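Long-range contact in selenium-binding protein (Sulfolobus tokodaii, PDB 2ECE), which is of unknown function but belongs to the beta-propeller selenium-binding protein family, and so may bind selenium: residues A[399-407]-A[440-448]. Residues are numbered along the deposited sequence; the frame is centred on the assembly and turned at random.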
ATOM      1  N   ASN A 399      -7.875  -0.743  -8.600  1.00 15.83           N
ATOM      2  CA  ASN A 399      -8.989  -1.481  -7.987  1.00 18.21           C
ATOM      3  C   ASN A 399      -8.885  -2.920  -7.500  1.00 19.09           C
ATOM      4  O   ASN A 399      -9.893  -3.486  -7.065  1.00 20.23           O
ATOM      5  CB  ASN A 399     -10.170  -1.405  -8.953  1.00 17.78           C
ATOM      6  CG  ASN A 399      -9.866  -2.070 -10.284  1.00 21.09           C
ATOM      7  OD1 ASN A 399      -8.728  -2.026 -10.766  1.00 19.32           O
ATOM      8  ND2 ASN A 399     -10.878  -2.688 -10.888  1.00 18.59           N
ATOM      9  N   SER A 400      -7.706  -3.526  -7.570  1.00 19.51           N
ATOM     10  CA  SER A 400      -7.559  -4.902  -7.127  1.00 19.42           C
ATOM     11  C   SER A 400      -6.962  -5.000  -5.724  1.00 20.78           C
ATOM     12  O   SER A 400      -6.076  -4.231  -5.367  1.00 19.60           O
ATOM     13  CB  SER A 400      -6.689  -5.669  -8.119  1.00 17.88           C
ATOM     14  OG  SER A 400      -6.424  -6.972  -7.640  1.00 21.31           O
ATOM     15  N   LEU A 401      -7.449  -5.962  -4.939  1.00 20.36           N
ATOM     16  CA  LEU A 401      -6.970  -6.168  -3.576  1.00 19.42           C
ATOM     17  C   LEU A 401      -6.053  -7.388  -3.497  1.00 19.78           C
ATOM     18  O   LEU A 401      -4.904  -7.296  -3.066  1.00 17.61           O
ATOM     19  CB  LEU A 401      -8.157  -6.360  -2.615  1.00 18.61           C
ATOM     20  CG  LEU A 401      -7.822  -6.655  -1.144  1.00 21.16           C
ATOM     21  CD1 LEU A 401      -7.076  -5.472  -0.539  1.00 19.97           C
ATOM     22  CD2 LEU A 401      -9.099  -6.936  -0.358  1.00 21.74           C
ATOM     23  N   TYR A 402      -6.584  -8.535  -3.909  1.00 19.30           N
ATOM     24  CA  TYR A 402      -5.842  -9.790  -3.895  1.00 19.04           C
ATOM     25  C   TYR A 402      -6.597 -10.806  -4.771  1.00 20.18           C
ATOM     26  O   TYR A 402      -7.811 -10.965  -4.651  1.00 20.39           O
ATOM     27  CB  TYR A 402      -5.698 -10.297  -2.449  1.00 17.75           C
ATOM     28  CG  TYR A 402      -4.801 -11.512  -2.310  1.00 20.35           C
ATOM     29  CD1 TYR A 402      -5.304 -12.802  -2.496  1.00 20.37           C
ATOM     30  CD2 TYR A 402      -3.436 -11.372  -2.052  1.00 18.28           C
ATOM     31  CE1 TYR A 402      -4.467 -13.924  -2.432  1.00 20.40           C
ATOM     32  CE2 TYR A 402      -2.593 -12.482  -1.986  1.00 18.73           C
ATOM     33  CZ  TYR A 402      -3.116 -13.754  -2.179  1.00 19.26           C
ATOM     34  OH  TYR A 402      -2.291 -14.856  -2.121  1.00 21.52           O
ATOM     35  N   SER A 403      -5.865 -11.472  -5.659  1.00 19.47           N
ATOM     36  CA  SER A 403      -6.429 -12.449  -6.592  1.00 22.05           C
ATOM     37  C   SER A 403      -7.703 -13.165  -6.143  1.00 22.57           C
ATOM     38  O   SER A 403      -8.763 -12.973  -6.728  1.00 23.77           O
ATOM     39  CB  SER A 403      -5.365 -13.491  -6.953  1.00 21.52           C
ATOM     40  OG  SER A 403      -4.925 -14.185  -5.799  1.00 22.54           O
ATOM     41  N   THR A 404      -7.600 -13.985  -5.104  1.00 23.63           N
ATOM     42  CA  THR A 404      -8.750 -14.737  -4.625  1.00 23.37           C
ATOM     43  C   THR A 404      -9.804 -13.927  -3.884  1.00 23.68           C
ATOM     44  O   THR A 404     -10.978 -14.301  -3.882  1.00 22.67           O
ATOM     45  CB  THR A 404      -8.301 -15.919  -3.749  1.00 23.42           C
ATOM     46  OG1 THR A 404      -7.381 -15.461  -2.752  1.00 22.71           O
ATOM     47  CG2 THR A 404      -7.624 -16.975  -4.614  1.00 21.39           C
ATOM     48  N   TRP A 405      -9.404 -12.823  -3.259  1.00 22.11           N
ATOM     49  CA  TRP A 405     -10.376 -11.994  -2.560  1.00 23.09           C
ATOM     50  C   TRP A 405     -11.198 -11.209  -3.584  1.00 23.05           C
ATOM     51  O   TRP A 405     -12.400 -10.998  -3.391  1.00 22.83           O
ATOM     52  CB  TRP A 405      -9.673 -11.046  -1.571  1.00 21.33           C
ATOM     53  CG  TRP A 405      -9.082 -11.766  -0.382  1.00 22.04           C
ATOM     54  CD1 TRP A 405      -8.375 -12.938  -0.404  1.00 21.14           C
ATOM     55  CD2 TRP A 405      -9.161 -11.370   0.995  1.00 20.74           C
ATOM     56  NE1 TRP A 405      -8.017 -13.299   0.873  1.00 22.24           N
ATOM     57  CE2 TRP A 405      -8.484 -12.356   1.750  1.00 21.04           C
ATOM     58  CE3 TRP A 405      -9.737 -10.281   1.665  1.00 20.61           C
ATOM     59  CZ2 TRP A 405      -8.366 -12.285   3.147  1.00 20.36           C
ATOM     60  CZ3 TRP A 405      -9.618 -10.211   3.060  1.00 21.01           C
ATOM     61  CH2 TRP A 405      -8.939 -11.212   3.781  1.00 19.38           C
ATOM     62  N   ASP A 406     -10.560 -10.784  -4.674  1.00 23.39           N
ATOM     63  CA  ASP A 406     -11.271 -10.051  -5.724  1.00 22.82           C
ATOM     64  C   ASP A 406     -12.424 -10.935  -6.192  1.00 24.56           C
ATOM     65  O   ASP A 406     -13.569 -10.497  -6.312  1.00 24.99           O
ATOM     66  CB  ASP A 406     -10.380  -9.794  -6.947  1.00 21.33           C
ATOM     67  CG  ASP A 406      -9.232  -8.833  -6.669  1.00 22.06           C
ATOM     68  OD1 ASP A 406      -9.229  -8.168  -5.611  1.00 18.21           O
ATOM     69  OD2 ASP A 406      -8.336  -8.745  -7.536  1.00 20.86           O
ATOM     70  N   ASN A 407     -12.087 -12.190  -6.458  1.00 25.40           N
ATOM     71  CA  ASN A 407     -13.040 -13.166  -6.954  1.00 27.28           C
ATOM     72  C   ASN A 407     -14.212 -13.455  -6.023  1.00 27.45           C
ATOM     73  O   ASN A 407     -15.252 -13.930  -6.473  1.00 30.00           O
ATOM     74  CB  ASN A 407     -12.306 -14.461  -7.305  1.00 27.03           C
ATOM     75  CG  ASN A 407     -11.313 -14.271  -8.444  1.00 28.50           C
ATOM     76  OD1 ASN A 407     -11.322 -13.239  -9.127  1.00 24.82           O
ATOM     77  ND2 ASN A 407     -10.453 -15.266  -8.658  1.00 27.82           N
ATOM     78  N   GLY A 440      -7.296  -3.926 -19.448  1.00 24.63           N
ATOM     79  CA  GLY A 440      -7.820  -5.106 -20.123  1.00 26.06           C
ATOM     80  C   GLY A 440      -8.251  -6.202 -19.171  1.00 24.92           C
ATOM     81  O   GLY A 440      -9.153  -5.998 -18.365  1.00 26.06           O
ATOM     82  N   GLU A 441      -7.615  -7.366 -19.258  1.00 25.93           N
ATOM     83  CA  GLU A 441      -7.961  -8.480 -18.376  1.00 26.51           C
ATOM     84  C   GLU A 441      -7.008  -8.543 -17.182  1.00 25.22           C
ATOM     85  O   GLU A 441      -7.190  -9.356 -16.272  1.00 23.55           O
ATOM     86  CB  GLU A 441      -7.911  -9.807 -19.142  1.00 27.61           C
ATOM     87  CG  GLU A 441      -8.894  -9.922 -20.309  1.00 34.12           C
ATOM     88  CD  GLU A 441     -10.350  -9.915 -19.869  1.00 37.69           C
ATOM     89  OE1 GLU A 441     -10.691 -10.643 -18.911  1.00 39.99           O
ATOM     90  OE2 GLU A 441     -11.158  -9.191 -20.488  1.00 41.24           O
ATOM     91  N   ALA A 442      -5.985  -7.694 -17.195  1.00 22.70           N
ATOM     92  CA  ALA A 442      -5.021  -7.652 -16.096  1.00 21.96           C
ATOM     93  C   ALA A 442      -5.598  -6.777 -14.985  1.00 21.63           C
ATOM     94  O   ALA A 442      -6.426  -5.908 -15.254  1.00 20.93           O
ATOM     95  CB  ALA A 442      -3.692  -7.074 -16.582  1.00 22.02           C
ATOM     96  N   ARG A 443      -5.167  -7.011 -13.745  1.00 21.18           N
ATOM     97  CA  ARG A 443      -5.646  -6.236 -12.604  1.00 21.38           C
ATOM     98  C   ARG A 443      -4.522  -5.316 -12.130  1.00 21.00           C
ATOM     99  O   ARG A 443      -3.346  -5.652 -12.272  1.00 21.44           O
ATOM    100  CB  ARG A 443      -6.087  -7.175 -11.474  1.00 21.65           C
ATOM    101  CG  ARG A 443      -7.226  -8.105 -11.889  1.00 23.11           C
ATOM    102  CD  ARG A 443      -7.635  -9.073 -10.788  1.00 23.96           C
ATOM    103  NE  ARG A 443      -8.676  -9.983 -11.258  1.00 23.58           N
ATOM    104  CZ  ARG A 443      -9.169 -10.994 -10.550  1.00 24.17           C
ATOM    105  NH1 ARG A 443      -8.722 -11.231  -9.327  1.00 22.62           N
ATOM    106  NH2 ARG A 443     -10.104 -11.776 -11.072  1.00 25.84           N
ATOM    107  N   SER A 444      -4.879  -4.165 -11.564  1.00 19.68           N
ATOM    108  CA  SER A 444      -3.874  -3.201 -11.116  1.00 19.47           C
ATOM    109  C   SER A 444      -3.801  -3.028  -9.602  1.00 17.15           C
ATOM    110  O   SER A 444      -4.816  -3.086  -8.909  1.00 16.37           O
ATOM    111  CB  SER A 444      -4.134  -1.848 -11.785  1.00 18.98           C
ATOM    112  OG  SER A 444      -5.488  -1.447 -11.616  1.00 19.28           O
ATOM    113  N   HIS A 445      -2.587  -2.824  -9.091  1.00 17.83           N
ATOM    114  CA  HIS A 445      -2.410  -2.644  -7.657  1.00 17.14           C
ATOM    115  C   HIS A 445      -1.637  -1.364  -7.307  1.00 17.50           C
ATOM    116  O   HIS A 445      -2.049  -0.259  -7.676  1.00 18.71           O
ATOM    117  CB  HIS A 445      -1.719  -3.871  -7.040  1.00 16.12           C
ATOM    118  CG  HIS A 445      -2.074  -4.093  -5.601  1.00 17.79           C
ATOM    119  ND1 HIS A 445      -3.130  -4.889  -5.212  1.00 19.06           N
ATOM    120  CD2 HIS A 445      -1.573  -3.553  -4.464  1.00 17.18           C
ATOM    121  CE1 HIS A 445      -3.268  -4.830  -3.900  1.00 18.38           C
ATOM    122  NE2 HIS A 445      -2.336  -4.025  -3.421  1.00 19.64           N
ATOM    123  N   GLN A 446      -0.513  -1.494  -6.614  1.00 17.26           N
ATOM    124  CA  GLN A 446       0.219  -0.294  -6.202  1.00 17.76           C
ATOM    125  C   GLN A 446       0.791   0.559  -7.322  1.00 16.63           C
ATOM    126  O   GLN A 446       1.222   0.058  -8.359  1.00 14.92           O
ATOM    127  CB  GLN A 446       1.334  -0.645  -5.218  1.00 17.37           C
ATOM    128  CG  GLN A 446       1.933   0.595  -4.549  1.00 20.70           C
ATOM    129  CD  GLN A 446       2.646   0.269  -3.263  1.00 21.76           C
ATOM    130  OE1 GLN A 446       3.526  -0.599  -3.228  1.00 20.17           O
ATOM    131  NE2 GLN A 446       2.279   0.962  -2.192  1.00 20.56           N
ATOM    132  N   VAL A 447       0.785   1.865  -7.090  1.00 16.46           N
ATOM    133  CA  VAL A 447       1.297   2.830  -8.050  1.00 18.19           C
ATOM    134  C   VAL A 447       2.473   3.588  -7.446  1.00 17.40           C
ATOM    135  O   VAL A 447       2.412   4.019  -6.298  1.00 18.11           O
ATOM    136  CB  VAL A 447       0.188   3.848  -8.437  1.00 18.15           C
ATOM    137  CG1 VAL A 447       0.758   4.958  -9.308  1.00 16.83           C
ATOM    138  CG2 VAL A 447      -0.931   3.131  -9.176  1.00 17.58           C
ATOM    139  N   ARG A 448       3.550   3.729  -8.212  1.00 19.07           N
ATOM    140  CA  ARG A 448       4.712   4.486  -7.759  1.00 18.72           C
ATOM    141  C   ARG A 448       4.978   5.552  -8.813  1.00 19.14           C
ATOM    142  O   ARG A 448       5.195   5.239  -9.983  1.00 18.57           O
ATOM    143  CB  ARG A 448       5.955   3.594  -7.591  1.00 19.76           C
ATOM    144  CG  ARG A 448       6.336   3.340  -6.121  1.00 20.38           C
ATOM    145  CD  ARG A 448       5.375   2.351  -5.455  1.00 24.06           C
ATOM    146  NE  ARG A 448       5.462   2.332  -3.993  1.00 24.97           N
ATOM    147  CZ  ARG A 448       4.918   3.246  -3.195  1.00 26.94           C
ATOM    148  NH1 ARG A 448       4.240   4.265  -3.711  1.00 26.03           N
ATOM    149  NH2 ARG A 448       5.039   3.137  -1.880  1.00 27.72           N
TER
HETATM  150  O   HOH W   1      -4.016  -6.800  -6.490  1.00 25.46           O
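Arg-443 crosses from strand 443-449 to Ser-403, Asp-406 and Asn-407 in segment 399-407, joining neighbouring blades of a beta-propeller: strand 443-449 is an edge strand, antiparallel to strand 27-33, so one blade combines both ends of the chain and closes the ring, while 399-407 follows strand 394-398 of the preceding blade. Arg-443 can be traced outward. Its CB packs on Ser-400 CB at 3.7 Å; from there the chain runs extended to NE, with Arg-443 CD alongside Asp-406 OD2 at 3.3 Å. At the tip, NH1 donates to Ser-403 O, which lies in the guanidinium plane and offers a lone pair. Arg-443 NH1 also forms a salt bridge to Asp-406 OD2 (3.1 Å), its hydrogen bond weak at an N-H...O angle of 127°; carboxylate and guanidinium planes lie 51° apart. Arg-443 NH2 donates to Asn-407 OD1 (2.7 Å, in the carbonyl plane), the amide almost perpendicular to the guanidinium. A methionine here would probably leave the Asp-406 carboxylate without its charged mate, and Ser-403 O and Asn-407 OD1 without these donors. Asp-406 OD1 also accepts from Leu-401 N and Tyr-402 N. Chi1 of 174° brings Ser-400 OG to Asp-406 OD2 (2.6 Å). Ser-400 N donates to Ser-444 O at 3.2 Å, a backbone bond between the segments.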